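Local atomic coordinates of protein-l-isoaspartate o-methyltransferase (Thermotoga maritima, PDB entry 1DL5), a protein that probably transfers a methyl group from S-adenosylmethionine to isoaspartyl residues of damaged proteins, an early step in their repair. Residues E69-D74 with A185-K190; L177-R182 with L243-T248; T257-Y260 with G265-E268; T288-C293 with E299-H304. All coordinates share one frame; numbering follows the deposited sequence. Where two conformers were deposited one is given.

Contact 1: E69-D74 with A185-K190; sequences EWVGLD and AFLFKK
L187 of strand 184-191 reaches across to W70 and V71, where helix 61-70 runs out. The two backbones stay well apart, with 7.5 Å between the CA atoms of V71 and L187, so the leucine side chain bridges most of the gap. Its CB already heads for the helix end but meets no atom there, and CG lies 4.4 Å from W70 O. With CG anti to the backbone N of its own residue (chi1 174°), the branch is thrown outward and both methyls do the touching. CD2, which prolongs the chain, comes to 3.6 Å from W70 O and to 4.2 Å from W70 CB, leaning on the main chain and the root of the tryptophan side chain. CD1, the other branch, meets V71 CG1 at 3.8 Å, the two side chains crossing at a slant, and lies 4.0 Å from W70 O. The contact is methyl packing, partly on side-chain carbon and partly on the W70 carbonyl oxygen. The helix terminus is shaped by G72, whose positive phi of 66° closes a Schellman motif, with G72 N bonded to E69 O at 3.1 Å. The arrangement belongs to the central sheet of the Rossmann-like methyltransferase fold, on which helix 61-70 packs. Strand 184-191 runs antiparallel between strands 169-174 and 194-202, and both neighbours join in: I172 touches W70 and V71, while K200 makes a cation-pi contact with W70. R170, on strand 169-174, donates through NE to V71 O, fastening the helix end to the sheet.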
loop_
_atom_site.group_PDB
_atom_site.type_symbol
_atom_site.label_atom_id
_atom_site.label_comp_id
_atom_site.label_asym_id
_atom_site.label_seq_id
_atom_site.Cartn_x
_atom_site.Cartn_y
_atom_site.Cartn_z
ATOM N N GLU A 69 20.678 29.529 11.400
ATOM C CA GLU A 69 21.854 29.308 10.559
ATOM C C GLU A 69 21.710 27.983 9.810
ATOM O O GLU A 69 22.002 27.901 8.615
ATOM C CB GLU A 69 23.124 29.237 11.410
ATOM C CG GLU A 69 23.594 30.555 12.000
ATOM C CD GLU A 69 24.186 31.478 10.957
ATOM O OE1 GLU A 69 24.490 31.000 9.843
ATOM O OE2 GLU A 69 24.355 32.680 11.253
ATOM N N TRP A 70 21.264 26.951 10.525
ATOM C CA TRP A 70 21.108 25.620 9.939
ATOM C C TRP A 70 20.096 25.512 8.811
ATOM O O TRP A 70 20.268 24.700 7.903
ATOM C CB TRP A 70 20.744 24.594 11.010
ATOM C CG TRP A 70 21.811 24.331 12.014
ATOM C CD1 TRP A 70 23.143 24.609 11.899
ATOM C CD2 TRP A 70 21.639 23.694 13.282
ATOM N NE1 TRP A 70 23.814 24.178 13.028
ATOM C CE2 TRP A 70 22.910 23.615 13.890
ATOM C CE3 TRP A 70 20.527 23.179 13.964
ATOM C CZ2 TRP A 70 23.101 23.042 15.151
ATOM C CZ3 TRP A 70 20.718 22.609 15.219
ATOM C CH2 TRP A 70 21.997 22.548 15.798
ATOM N N VAL A 71 19.025 26.298 8.870
ATOM C CA VAL A 71 18.024 26.253 7.810
ATOM C C VAL A 71 18.350 27.298 6.749
ATOM O O VAL A 71 17.637 27.430 5.762
ATOM C CB VAL A 71 16.592 26.513 8.345
ATOM C CG1 VAL A 71 16.234 25.475 9.399
ATOM C CG2 VAL A 71 16.489 27.918 8.920
ATOM N N GLY A 72 19.437 28.035 6.962
ATOM C CA GLY A 72 19.841 29.057 6.009
ATOM C C GLY A 72 18.871 30.219 5.897
ATOM O O GLY A 72 18.702 30.797 4.819
ATOM N N LEU A 73 18.230 30.572 7.007
ATOM C CA LEU A 73 17.269 31.667 7.007
ATOM C C LEU A 73 17.935 32.938 6.497
ATOM O O LEU A 73 19.006 33.320 6.977
ATOM C CB LEU A 73 16.723 31.899 8.422
ATOM C CG LEU A 73 15.490 32.802 8.539
ATOM C CD1 LEU A 73 14.307 32.163 7.825
ATOM C CD2 LEU A 73 15.162 33.026 10.007
ATOM N N ASP A 74 17.308 33.589 5.522
ATOM C CA ASP A 74 17.870 34.812 4.955
ATOM C C ASP A 74 16.773 35.713 4.394
ATOM O O ASP A 74 15.588 35.384 4.429
ATOM C CB ASP A 74 18.880 34.472 3.847
ATOM C CG ASP A 74 20.042 35.460 3.782
ATOM O OD1 ASP A 74 19.844 36.653 4.101
ATOM O OD2 ASP A 74 21.159 35.045 3.398
ATOM N N ALA A 185 16.307 16.733 18.095
ATOM C CA ALA A 185 15.937 17.732 17.095
ATOM C C ALA A 185 16.599 17.344 15.775
ATOM O O ALA A 185 17.747 16.894 15.755
ATOM C CB ALA A 185 16.397 19.126 17.529
ATOM N N PHE A 186 15.866 17.520 14.681
ATOM C CA PHE A 186 16.338 17.158 13.347
ATOM C C PHE A 186 16.245 18.299 12.351
ATOM O O PHE A 186 15.434 19.212 12.509
ATOM C CB PHE A 186 15.493 16.010 12.768
ATOM C CG PHE A 186 15.449 14.776 13.625
ATOM C CD1 PHE A 186 14.668 14.735 14.776
ATOM C CD2 PHE A 186 16.197 13.650 13.278
ATOM C CE1 PHE A 186 14.631 13.588 15.576
ATOM C CE2 PHE A 186 16.170 12.499 14.068
ATOM C CZ PHE A 186 15.386 12.470 15.220
ATOM N N LEU A 187 17.067 18.210 11.307
ATOM C CA LEU A 187 17.059 19.175 10.214
ATOM C C LEU A 187 16.698 18.387 8.954
ATOM O O LEU A 187 17.398 17.433 8.593
ATOM C CB LEU A 187 18.440 19.811 10.027
ATOM C CG LEU A 187 18.566 20.735 8.811
ATOM C CD1 LEU A 187 17.643 21.935 8.992
ATOM C CD2 LEU A 187 20.004 21.191 8.648
ATOM N N PHE A 188 15.609 18.778 8.293
ATOM C CA PHE A 188 15.165 18.104 7.069
ATOM C C PHE A 188 15.105 19.070 5.894
ATOM O O PHE A 188 14.963 20.276 6.077
ATOM C CB PHE A 188 13.748 17.526 7.225
ATOM C CG PHE A 188 13.619 16.458 8.266
ATOM C CD1 PHE A 188 14.082 15.168 8.017
ATOM C CD2 PHE A 188 12.999 16.727 9.486
ATOM C CE1 PHE A 188 13.927 14.161 8.969
ATOM C CE2 PHE A 188 12.841 15.726 10.441
ATOM C CZ PHE A 188 13.307 14.440 10.178
ATOM N N LYS A 189 15.203 18.521 4.687
ATOM C CA LYS A 189 15.073 19.297 3.462
ATOM C C LYS A 189 14.007 18.561 2.653
ATOM O O LYS A 189 14.002 17.333 2.612
ATOM C CB LYS A 189 16.385 19.331 2.679
ATOM C CG LYS A 189 16.303 20.194 1.426
ATOM C CD LYS A 189 17.649 20.296 0.727
ATOM C CE LYS A 189 17.586 21.261 -0.448
ATOM N NZ LYS A 189 17.249 22.647 -0.006
ATOM N N LYS A 190 13.096 19.299 2.025
ATOM C CA LYS A 190 12.040 18.652 1.253
ATOM C C LYS A 190 12.431 18.292 -0.172
ATOM O O LYS A 190 12.881 19.139 -0.948
ATOM C CB LYS A 190 10.780 19.524 1.212
ATOM C CG LYS A 190 9.669 18.969 0.299
ATOM C CD LYS A 190 8.371 19.780 0.402
ATOM C CE LYS A 190 7.325 19.276 -0.597
ATOM N NZ LYS A 190 6.013 19.984 -0.465
#

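Contact 2: L177-R182 with L243-T248; sequences LKLSRR and LVDLLT
L177 and D245 mark the closest approach of the two backbones, 7.8 Å between CA atoms, where the turn 177-182 comes up against helix 237-248. The turn links antiparallel strands 169-174 and 184-191 and carries a G1 beta bulge: R181 and R182 both face L177, and L177 O accepts from S180 N and R182 N on opposite faces of its carbonyl plane. From this turn two leucines converge on the D245 carboxylate. L177 crosses the aspartate at a slant and puts CD1 at 3.5 Å from D245 OD2, while the same methyl comes to 4.4 Å from L246 CG one residue further along the helix. L179 approaches antiparallel to D245, sliding past it so that its CD2 lies 3.8 Å from D245 OD2. D245 has CG anti to its backbone N (chi1 -180°), which carries the carboxylate out from the helix toward the turn. With leucine methyls against OD2 the acid might be somewhat harder to ionise, an effect that the water bonded to OD2 would probably offset. The join connects the methyltransferase part of the chain to its C-terminal part, and on the turn itself R182 forms a salt bridge with E202 of strand 194-202. Further along the helix, T248 OG1 folds back on V244 O at 2.6 Å. Between turn and helix, the bridging water accepts from L179 N at 3.1 Å and donates to D245 OD2 at 3.0 Å.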
loop_
_atom_site.group_PDB
_atom_site.type_symbol
_atom_site.label_atom_id
_atom_site.label_comp_id
_atom_site.label_asym_id
_atom_site.label_seq_id
_atom_site.Cartn_x
_atom_site.Cartn_y
_atom_site.Cartn_z
ATOM N N LEU A 177 10.330 11.990 21.510
ATOM C CA LEU A 177 10.586 10.560 21.472
ATOM C C LEU A 177 10.256 10.131 22.902
ATOM O O LEU A 177 11.139 9.848 23.709
ATOM C CB LEU A 177 12.059 10.301 21.135
ATOM C CG LEU A 177 12.464 8.908 20.653
ATOM C CD1 LEU A 177 11.653 8.531 19.417
ATOM C CD2 LEU A 177 13.959 8.906 20.328
ATOM N N LYS A 178 8.963 10.113 23.204
ATOM C CA LYS A 178 8.481 9.777 24.536
ATOM C C LYS A 178 8.873 8.384 25.023
ATOM O O LYS A 178 9.172 8.200 26.205
ATOM C CB LYS A 178 6.958 9.967 24.576
ATOM C CG LYS A 178 6.563 11.406 24.242
ATOM C CD LYS A 178 5.063 11.616 24.077
ATOM C CE LYS A 178 4.778 13.085 23.752
ATOM N NZ LYS A 178 3.340 13.397 23.505
ATOM N N LEU A 179 8.893 7.413 24.113
ATOM C CA LEU A 179 9.245 6.046 24.479
ATOM C C LEU A 179 10.686 5.907 24.963
ATOM O O LEU A 179 11.060 4.868 25.505
ATOM C CB LEU A 179 8.978 5.099 23.302
ATOM C CG LEU A 179 9.596 5.407 21.936
ATOM C CD1 LEU A 179 11.052 4.982 21.914
ATOM C CD2 LEU A 179 8.822 4.656 20.860
ATOM N N SER A 180 11.490 6.950 24.768
ATOM C CA SER A 180 12.880 6.937 25.220
ATOM C C SER A 180 13.129 8.139 26.128
ATOM O O SER A 180 14.269 8.420 26.498
ATOM C CB SER A 180 13.833 7.001 24.022
ATOM O OG SER A 180 13.617 5.922 23.129
ATOM N N ARG A 181 12.057 8.841 26.485
ATOM C CA ARG A 181 12.150 10.022 27.338
ATOM C C ARG A 181 13.197 10.994 26.808
ATOM O O ARG A 181 14.018 11.518 27.566
ATOM C CB ARG A 181 12.496 9.613 28.774
ATOM C CG ARG A 181 11.432 8.753 29.434
ATOM C CD ARG A 181 10.685 9.500 30.537
ATOM N NE ARG A 181 11.536 9.760 31.699
ATOM C CZ ARG A 181 11.086 10.174 32.879
ATOM N NH1 ARG A 181 9.790 10.378 33.071
ATOM N NH2 ARG A 181 11.934 10.381 33.874
ATOM N N ARG A 182 13.161 11.232 25.499
ATOM C CA ARG A 182 14.105 12.138 24.857
ATOM C C ARG A 182 13.420 13.092 23.890
ATOM O O ARG A 182 12.277 12.879 23.486
ATOM C CB ARG A 182 15.158 11.354 24.076
ATOM C CG ARG A 182 16.117 10.545 24.922
ATOM C CD ARG A 182 17.014 9.713 24.024
ATOM N NE ARG A 182 17.783 10.547 23.106
ATOM C CZ ARG A 182 18.573 10.073 22.148
ATOM N NH1 ARG A 182 18.696 8.762 21.976
ATOM N NH2 ARG A 182 19.251 10.906 21.365
ATOM N N LEU A 243 13.151 4.184 15.500
ATOM C CA LEU A 243 13.188 4.488 14.079
ATOM C C LEU A 243 11.806 4.416 13.425
ATOM O O LEU A 243 11.486 5.233 12.560
ATOM C CB LEU A 243 14.181 3.551 13.374
ATOM C CG LEU A 243 15.654 3.956 13.536
ATOM C CD1 LEU A 243 16.577 2.780 13.211
ATOM C CD2 LEU A 243 15.953 5.140 12.625
ATOM N N VAL A 244 10.983 3.456 13.840
ATOM C CA VAL A 244 9.636 3.326 13.277
ATOM C C VAL A 244 8.790 4.533 13.678
ATOM O O VAL A 244 7.987 5.037 12.890
ATOM C CB VAL A 244 8.945 2.027 13.760
ATOM C CG1 VAL A 244 7.466 2.024 13.330
ATOM C CG2 VAL A 244 9.665 0.811 13.174
ATOM N N ASP A 245 8.987 4.988 14.914
ATOM C CA ASP A 245 8.283 6.154 15.450
ATOM C C ASP A 245 8.610 7.367 14.580
ATOM O O ASP A 245 7.716 8.072 14.117
ATOM C CB ASP A 245 8.768 6.417 16.885
ATOM C CG ASP A 245 8.093 7.611 17.538
ATOM O OD1 ASP A 245 7.340 8.345 16.866
ATOM O OD2 ASP A 245 8.329 7.816 18.747
ATOM N N LEU A 246 9.901 7.585 14.344
ATOM C CA LEU A 246 10.365 8.728 13.562
ATOM C C LEU A 246 10.079 8.663 12.071
ATOM O O LEU A 246 9.696 9.659 11.460
ATOM C CB LEU A 246 11.879 8.906 13.745
ATOM C CG LEU A 246 12.390 9.233 15.151
ATOM C CD1 LEU A 246 13.895 8.985 15.217
ATOM C CD2 LEU A 246 12.066 10.687 15.490
ATOM N N LEU A 247 10.274 7.490 11.485
ATOM C CA LEU A 247 10.088 7.331 10.054
ATOM C C LEU A 247 8.658 7.114 9.576
ATOM O O LEU A 247 8.263 7.675 8.553
ATOM C CB LEU A 247 10.974 6.186 9.545
ATOM C CG LEU A 247 12.487 6.421 9.546
ATOM C CD1 LEU A 247 13.205 5.089 9.425
ATOM C CD2 LEU A 247 12.876 7.345 8.401
ATOM N N THR A 248 7.878 6.314 10.298
ATOM C CA THR A 248 6.508 6.036 9.853
ATOM C C THR A 248 5.421 6.938 10.419
ATOM O O THR A 248 4.401 7.171 9.763
ATOM C CB THR A 248 6.093 4.566 10.158
ATOM O OG1 THR A 248 5.801 4.424 11.556
ATOM C CG2 THR A 248 7.212 3.602 9.778
HETATM O O HOH W 1 7.385 8.218 21.560
#

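Contact 3: T257-Y260 with G265-E268; sequences TFYY and GVVE
Y259 and E268 lie side by side and point the same way, a non-hydrogen-bonded pair in the antiparallel beta hairpin of strands 257-261 and 265-270. The phenol ring and the carboxylate are only 22° apart in plane, and the aliphatic part of the glutamate runs along the tyrosine, with Y259 CE1 3.5 Å from E268 CG. E268 has CG anti to its backbone N (chi1 173°) and stays extended beyond CG, which lays its chain along the ring. Two methyls join in: T257 CG2 crosses to E268 CG at 3.6 Å, and V266 CG1 meets Y259 CD1 at 3.8 Å. The carboxylate has its own partner in Y277, whose OH bonds E268 OE1. On the other face of the sheet, Y260 and V267 cross obliquely, their CB atoms 4.0 Å apart, and helix 281-292 covers them through I283. Y260 OH bonds E282 of that helix. These two residues form the hydrogen-bonded pair, and V267 N uses a lone pair of Y260 O at 3.1 Å. V267 O has two callers: Y260 N at 2.8 Å, with a 164° angle at the hydrogen, and the CA-H of Y259, its CA 3.2 Å away.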
loop_
_atom_site.group_PDB
_atom_site.type_symbol
_atom_site.label_atom_id
_atom_site.label_comp_id
_atom_site.label_asym_id
_atom_site.label_seq_id
_atom_site.Cartn_x
_atom_site.Cartn_y
_atom_site.Cartn_z
ATOM N N THR A 257 2.141 -2.307 24.834
ATOM C CA THR A 257 2.731 -2.998 23.698
ATOM C C THR A 257 2.700 -2.017 22.540
ATOM O O THR A 257 1.645 -1.471 22.232
ATOM C CB THR A 257 1.916 -4.241 23.302
ATOM O OG1 THR A 257 1.948 -5.196 24.370
ATOM C CG2 THR A 257 2.497 -4.873 22.046
ATOM N N PHE A 258 3.852 -1.786 21.915
ATOM C CA PHE A 258 3.915 -0.866 20.784
ATOM C C PHE A 258 3.565 -1.584 19.496
ATOM O O PHE A 258 3.971 -2.730 19.275
ATOM C CB PHE A 258 5.307 -0.237 20.655
ATOM C CG PHE A 258 5.576 0.851 21.656
ATOM C CD1 PHE A 258 5.196 2.159 21.390
ATOM C CD2 PHE A 258 6.182 0.561 22.877
ATOM C CE1 PHE A 258 5.415 3.173 22.326
ATOM C CE2 PHE A 258 6.407 1.568 23.824
ATOM C CZ PHE A 258 6.022 2.877 23.546
ATOM N N TYR A 259 2.799 -0.900 18.651
ATOM C CA TYR A 259 2.378 -1.455 17.377
ATOM C C TYR A 259 2.549 -0.442 16.264
ATOM O O TYR A 259 2.316 0.746 16.464
ATOM C CB TYR A 259 0.886 -1.800 17.365
ATOM C CG TYR A 259 0.427 -2.816 18.372
ATOM C CD1 TYR A 259 0.410 -4.172 18.052
ATOM C CD2 TYR A 259 -0.010 -2.428 19.636
ATOM C CE1 TYR A 259 -0.036 -5.121 18.965
ATOM C CE2 TYR A 259 -0.461 -3.374 20.561
ATOM C CZ TYR A 259 -0.471 -4.717 20.215
ATOM O OH TYR A 259 -0.935 -5.657 21.112
ATOM N N TYR A 260 2.956 -0.928 15.100
ATOM C CA TYR A 260 3.030 -0.088 13.915
ATOM C C TYR A 260 1.641 -0.316 13.305
ATOM O O TYR A 260 1.286 -1.456 12.994
ATOM C CB TYR A 260 4.092 -0.604 12.946
ATOM C CG TYR A 260 3.888 -0.116 11.524
ATOM C CD1 TYR A 260 4.106 1.218 11.180
ATOM C CD2 TYR A 260 3.457 -0.989 10.527
ATOM C CE1 TYR A 260 3.902 1.669 9.869
ATOM C CE2 TYR A 260 3.246 -0.548 9.215
ATOM C CZ TYR A 260 3.470 0.776 8.897
ATOM O OH TYR A 260 3.272 1.205 7.601
ATOM N N GLY A 265 -1.489 -3.938 7.387
ATOM C CA GLY A 265 -1.081 -4.882 8.397
ATOM C C GLY A 265 -0.675 -4.179 9.669
ATOM O O GLY A 265 -0.604 -2.952 9.726
ATOM N N VAL A 266 -0.411 -4.968 10.697
ATOM C CA VAL A 266 -0.001 -4.419 11.977
ATOM C C VAL A 266 1.243 -5.161 12.418
ATOM O O VAL A 266 1.331 -6.382 12.265
ATOM C CB VAL A 266 -1.101 -4.608 13.046
ATOM C CG1 VAL A 266 -0.564 -4.225 14.423
ATOM C CG2 VAL A 266 -2.312 -3.752 12.705
ATOM N N VAL A 267 2.219 -4.426 12.937
ATOM C CA VAL A 267 3.432 -5.061 13.427
ATOM C C VAL A 267 3.500 -4.817 14.928
ATOM O O VAL A 267 3.511 -3.673 15.390
ATOM C CB VAL A 267 4.696 -4.512 12.740
ATOM C CG1 VAL A 267 5.926 -5.203 13.294
ATOM C CG2 VAL A 267 4.608 -4.745 11.231
ATOM N N GLU A 268 3.506 -5.910 15.680
ATOM C CA GLU A 268 3.568 -5.862 17.136
ATOM C C GLU A 268 5.031 -6.023 17.525
ATOM O O GLU A 268 5.672 -7.015 17.164
ATOM C CB GLU A 268 2.721 -6.999 17.717
ATOM C CG GLU A 268 2.813 -7.173 19.231
ATOM C CD GLU A 268 1.903 -8.283 19.736
ATOM O OE1 GLU A 268 1.722 -9.280 19.006
ATOM O OE2 GLU A 268 1.381 -8.167 20.866
#

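Contact 4: T288-C293 with E299-H304; sequences TQWESC and EYLMLH
L301 sets its two methyls against W290, in the last turn of helix 281-292, and C293, just past its end. Its CD2 approaches C293 CB at 3.6 Å and C293 SG at 4.2 Å, while CD1 meets the edge of the W290 indole, lying near the ring plane at 4.1 Å from W290 CD1. With CG anti to its own carbonyl carbon (chi1 -57°), L301 directs its fork at the helix end, one prong to each residue. The next shell holds these groups in place. C293 has its N bonded to W290 O at 3.0 Å, and its SG forms the disulfide with C315, near the chain's C terminus; C315 also touches L301. The indole is fixed by its NE1, which donates to R296 O in the connection between the two segments, and its ring meets Y295 edge-to-face and packs near F240. L243 of helix 237-248 and I313 of strand 312-314 each touch both W290 and L301, closing the apolar cluster. Beyond L301 the chain enters strand 302-306, so the contact seats helix 281-292 beside the far end of the large mixed sheet. Chemically, the meeting of the segments is methyl, methylene and ring-edge packing. Directionality comes from outside it: the indole N-H is satisfied by a main-chain carbonyl, and the disulfide ties the residue after the helix to the C-terminal segment.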
loop_
_atom_site.group_PDB
_atom_site.type_symbol
_atom_site.label_atom_id
_atom_site.label_comp_id
_atom_site.label_asym_id
_atom_site.label_seq_id
_atom_site.Cartn_x
_atom_site.Cartn_y
_atom_site.Cartn_z
ATOM N N THR A 288 15.626 -4.267 6.691
ATOM C CA THR A 288 16.729 -4.644 5.811
ATOM C C THR A 288 17.703 -3.474 5.669
ATOM O O THR A 288 18.923 -3.641 5.760
ATOM C CB THR A 288 16.206 -5.038 4.411
ATOM O OG1 THR A 288 15.344 -6.177 4.528
ATOM C CG2 THR A 288 17.360 -5.374 3.475
ATOM N N GLN A 289 17.156 -2.285 5.448
ATOM C CA GLN A 289 17.975 -1.088 5.299
ATOM C C GLN A 289 18.760 -0.833 6.579
ATOM O O GLN A 289 19.943 -0.492 6.545
ATOM C CB GLN A 289 17.083 0.117 4.998
ATOM C CG GLN A 289 16.393 0.061 3.649
ATOM C CD GLN A 289 15.111 0.871 3.622
ATOM O OE1 GLN A 289 14.916 1.784 4.432
ATOM N NE2 GLN A 289 14.229 0.545 2.684
ATOM N N TRP A 290 18.084 -0.994 7.710
ATOM C CA TRP A 290 18.699 -0.779 9.012
ATOM C C TRP A 290 19.834 -1.781 9.223
ATOM O O TRP A 290 20.911 -1.424 9.709
ATOM C CB TRP A 290 17.637 -0.921 10.097
ATOM C CG TRP A 290 18.132 -0.698 11.483
ATOM C CD1 TRP A 290 18.850 0.368 11.942
ATOM C CD2 TRP A 290 17.886 -1.535 12.613
ATOM N NE1 TRP A 290 19.062 0.249 13.296
ATOM C CE2 TRP A 290 18.479 -0.912 13.732
ATOM C CE3 TRP A 290 17.215 -2.752 12.791
ATOM C CZ2 TRP A 290 18.422 -1.465 15.011
ATOM C CZ3 TRP A 290 17.158 -3.301 14.062
ATOM C CH2 TRP A 290 17.759 -2.657 15.157
ATOM N N GLU A 291 19.591 -3.033 8.850
ATOM C CA GLU A 291 20.609 -4.069 8.978
ATOM C C GLU A 291 21.816 -3.704 8.116
ATOM O O GLU A 291 22.963 -3.843 8.549
ATOM C CB GLU A 291 20.045 -5.427 8.541
ATOM C CG GLU A 291 21.108 -6.478 8.217
ATOM C CD GLU A 291 20.515 -7.833 7.855
ATOM O OE1 GLU A 291 19.554 -7.876 7.057
ATOM O OE2 GLU A 291 21.019 -8.857 8.363
ATOM N N SER A 292 21.556 -3.225 6.905
ATOM C CA SER A 292 22.632 -2.856 5.994
ATOM C C SER A 292 23.419 -1.680 6.552
ATOM O O SER A 292 24.574 -1.464 6.183
ATOM C CB SER A 292 22.073 -2.488 4.616
ATOM O OG SER A 292 21.451 -1.214 4.634
ATOM N N CYS A 293 22.789 -0.919 7.441
ATOM C CA CYS A 293 23.448 0.225 8.051
ATOM C C CYS A 293 24.006 -0.081 9.441
ATOM O O CYS A 293 24.142 0.810 10.285
ATOM C CB CYS A 293 22.490 1.421 8.088
ATOM S SG CYS A 293 22.229 2.128 6.430
ATOM N N GLU A 299 20.451 8.540 15.430
ATOM C CA GLU A 299 21.405 9.651 15.398
ATOM C C GLU A 299 22.456 9.518 14.300
ATOM O O GLU A 299 23.011 10.519 13.834
ATOM C CB GLU A 299 22.128 9.789 16.746
ATOM C CG GLU A 299 21.219 10.073 17.935
ATOM C CD GLU A 299 20.867 8.827 18.721
ATOM O OE1 GLU A 299 20.690 7.753 18.104
ATOM O OE2 GLU A 299 20.754 8.923 19.962
ATOM N N TYR A 300 22.718 8.287 13.873
ATOM C CA TYR A 300 23.746 8.051 12.866
ATOM C C TYR A 300 23.255 7.640 11.486
ATOM O O TYR A 300 24.032 7.111 10.689
ATOM C CB TYR A 300 24.723 6.991 13.383
ATOM C CG TYR A 300 25.188 7.253 14.796
ATOM C CD1 TYR A 300 26.253 8.116 15.050
ATOM C CD2 TYR A 300 24.536 6.674 15.882
ATOM C CE1 TYR A 300 26.656 8.400 16.353
ATOM C CE2 TYR A 300 24.931 6.951 17.192
ATOM C CZ TYR A 300 25.989 7.816 17.416
ATOM O OH TYR A 300 26.372 8.111 18.704
ATOM N N LEU A 301 21.984 7.893 11.193
ATOM C CA LEU A 301 21.416 7.515 9.901
ATOM C C LEU A 301 20.772 8.691 9.183
ATOM O O LEU A 301 20.369 9.667 9.816
ATOM C CB LEU A 301 20.341 6.444 10.105
ATOM C CG LEU A 301 20.727 5.140 10.804
ATOM C CD1 LEU A 301 19.468 4.317 11.095
ATOM C CD2 LEU A 301 21.690 4.363 9.916
ATOM N N MET A 302 20.685 8.609 7.859
ATOM C CA MET A 302 20.009 9.659 7.115
ATOM C C MET A 302 18.568 9.177 6.996
ATOM O O MET A 302 18.308 8.054 6.547
ATOM C CB MET A 302 20.609 9.856 5.728
ATOM C CG MET A 302 19.913 10.972 4.972
ATOM S SD MET A 302 20.782 11.498 3.503
ATOM C CE MET A 302 22.020 12.570 4.234
ATOM N N LEU A 303 17.637 10.022 7.414
ATOM C CA LEU A 303 16.226 9.673 7.393
ATOM C C LEU A 303 15.499 10.221 6.178
ATOM O O LEU A 303 15.684 11.375 5.801
ATOM C CB LEU A 303 15.557 10.190 8.670
ATOM C CG LEU A 303 16.299 9.847 9.969
ATOM C CD1 LEU A 303 15.495 10.364 11.150
ATOM C CD2 LEU A 303 16.494 8.327 10.080
ATOM N N HIS A 304 14.686 9.375 5.557
ATOM C CA HIS A 304 13.903 9.769 4.394
ATOM C C HIS A 304 12.457 9.507 4.805
ATOM O O HIS A 304 11.949 8.390 4.675
ATOM C CB HIS A 304 14.283 8.922 3.173
ATOM C CG HIS A 304 15.742 8.985 2.815
ATOM N ND1 HIS A 304 16.201 9.566 1.652
ATOM C CD2 HIS A 304 16.838 8.513 3.456
ATOM C CE1 HIS A 304 17.516 9.447 1.589
ATOM N NE2 HIS A 304 17.929 8.811 2.672
#

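In the fold
From the N terminus, contact 1 closes first, bringing the end of helix 61-70 to strand 184-191 across 110 intervening residues. Contact 2 opens before that, at the turn 177-182, and closes at helix 237-248, so these two cross; it is contact 2 that ties the methyltransferase part to the C-terminal part. Contacts 3 and 4 follow in series, a hairpin with four residues between its segments and a helix-to-strand connection with five. Contact 2 touches all the others: F186 packs on L246, L179 on F258, T248 on Y260, and R182 forms a salt bridge with E299. Contacts 1 and 4 reach the same mixed sheet and meet through F186 and L303, whereas contact 3 touches neither.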